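Local coordinates for protein YbgK (PDB 5DUD) that cleaves 5-oxoproline to L-glutamate, coupled to the hydrolysis of ATP, as subunit C of 5-oxoprolinase, at residues P123-C128 with V134-L139. Residues are numbered along the deposited sequence; the frame is centred on the assembly and turned at random.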
loop_
_atom_site.group_PDB
_atom_site.type_symbol
_atom_site.label_atom_id
_atom_site.label_comp_id
_atom_site.label_asym_id
_atom_site.label_seq_id
_atom_site.Cartn_x
_atom_site.Cartn_y
_atom_site.Cartn_z
ATOM N N PRO A 123 -3.548 7.711 -16.976
ATOM C CA PRO A 123 -2.738 7.667 -15.751
ATOM C C PRO A 123 -3.432 8.448 -14.643
ATOM O O PRO A 123 -3.481 9.678 -14.687
ATOM C CB PRO A 123 -1.404 8.295 -16.175
ATOM C CG PRO A 123 -1.747 9.193 -17.293
ATOM C CD PRO A 123 -2.981 8.654 -17.963
ATOM N N VAL A 124 -4.019 7.723 -13.684
ATOM C CA VAL A 124 -4.744 8.315 -12.565
ATOM C C VAL A 124 -3.752 8.674 -11.455
ATOM O O VAL A 124 -3.295 7.782 -10.736
ATOM C CB VAL A 124 -5.855 7.361 -12.054
ATOM C CG1 VAL A 124 -6.525 7.924 -10.798
ATOM C CG2 VAL A 124 -6.888 7.090 -13.145
ATOM N N MET A 125 -3.431 9.983 -11.327
ATOM C CA MET A 125 -2.509 10.534 -10.333
ATOM C C MET A 125 -1.070 10.009 -10.567
ATOM O O MET A 125 -0.472 9.362 -9.710
ATOM C CB MET A 125 -3.027 10.279 -8.899
ATOM C CG MET A 125 -4.050 11.308 -8.457
ATOM S SD MET A 125 -4.910 10.900 -6.919
ATOM C CE MET A 125 -5.746 9.419 -7.395
ATOM N N GLY A 126 -0.550 10.329 -11.755
ATOM C CA GLY A 126 0.791 9.966 -12.212
ATOM C C GLY A 126 1.123 8.487 -12.189
ATOM O O GLY A 126 2.284 8.128 -11.983
ATOM N N SER A 127 0.122 7.615 -12.416
ATOM C CA SER A 127 0.308 6.159 -12.392
ATOM C C SER A 127 -0.905 5.436 -12.988
ATOM O O SER A 127 -2.028 5.931 -12.888
ATOM C CB SER A 127 0.542 5.680 -10.958
ATOM O OG SER A 127 0.587 4.266 -10.867
ATOM N N CYS A 128 -0.663 4.264 -13.597
ATOM C CA CYS A 128 -1.685 3.417 -14.211
ATOM C C CYS A 128 -1.890 2.120 -13.396
ATOM O O CYS A 128 -2.570 1.207 -13.867
ATOM C CB CYS A 128 -1.291 3.107 -15.651
ATOM S SG CYS A 128 -0.900 4.572 -16.644
ATOM N N VAL A 134 -9.665 0.553 -3.770
ATOM C CA VAL A 134 -10.120 1.925 -4.007
ATOM C C VAL A 134 -10.976 2.018 -5.279
ATOM O O VAL A 134 -11.870 2.859 -5.343
ATOM C CB VAL A 134 -8.906 2.884 -4.077
ATOM C CG1 VAL A 134 -9.336 4.326 -4.307
ATOM C CG2 VAL A 134 -8.045 2.775 -2.818
ATOM N N GLY A 135 -10.671 1.201 -6.286
ATOM C CA GLY A 135 -11.390 1.201 -7.556
ATOM C C GLY A 135 -10.936 2.284 -8.511
ATOM O O GLY A 135 -11.769 2.992 -9.081
ATOM N N ILE A 136 -9.603 2.420 -8.697
ATOM C CA ILE A 136 -8.999 3.412 -9.600
ATOM C C ILE A 136 -7.823 2.796 -10.366
ATOM O O ILE A 136 -7.279 1.771 -9.956
ATOM C CB ILE A 136 -8.540 4.684 -8.833
ATOM C CG1 ILE A 136 -7.538 4.345 -7.703
ATOM C CG2 ILE A 136 -9.742 5.442 -8.288
ATOM C CD1 ILE A 136 -6.746 5.544 -7.180
ATOM N N GLY A 137 -7.436 3.444 -11.462
ATOM C CA GLY A 137 -6.312 3.015 -12.284
ATOM C C GLY A 137 -6.580 1.805 -13.152
ATOM O O GLY A 137 -7.565 1.092 -12.956
ATOM N N GLY A 138 -5.672 1.577 -14.098
ATOM C CA GLY A 138 -5.739 0.469 -15.043
ATOM C C GLY A 138 -6.917 0.574 -15.989
ATOM O O GLY A 138 -7.004 1.530 -16.763
ATOM N N LEU A 139 -7.838 -0.389 -15.907
ATOM C CA LEU A 139 -9.046 -0.400 -16.718
ATOM C C LEU A 139 -10.250 -0.379 -15.785
ATOM O O LEU A 139 -10.729 -1.430 -15.353
ATOM C CB LEU A 139 -9.062 -1.619 -17.653
#
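Ile-136 packs against Val-124 and Met-125 where two irregular segments of the long connection between strands 110-115 and 149-150 come together, within the carboxyltransferase A/B region (cyclophilin-like clan). Gly-135 and Ile-136 form a G1 beta bulge opposite Asp-131. From Ile-136, CB lies 4.3 Å from Val-124 CG1. The CG2 branch, anti to the carbonyl carbon, stands 4.8 Å from the same Val-124 CG1. CG1 is set between the backbone N and the carbonyl carbon (chi1 57°), and from there the extended chain (chi2 163°) carries CD1 toward segment 123-128. That methyl sits 4.3 Å from Val-124 CG1 and 4.0 Å from Met-125 CE. The methionine thioether bends at its last torsion (chi3 -63°), and the two side chains cross at about a right angle. The apolar cluster continues across the subunit interface: Val-124, Met-125 and Ile-136 each also pack on apolar side chains of a different protein in the assembly. Val-124 O accepts a hydrogen bond from Arg-18 NE. Val-124 CG2 is 4.1 Å from Gly-137 N. Gly-137 and Gly-138, both with positive phi, run past Cys-128, whose O lies 3.1 Å from Gly-138 N.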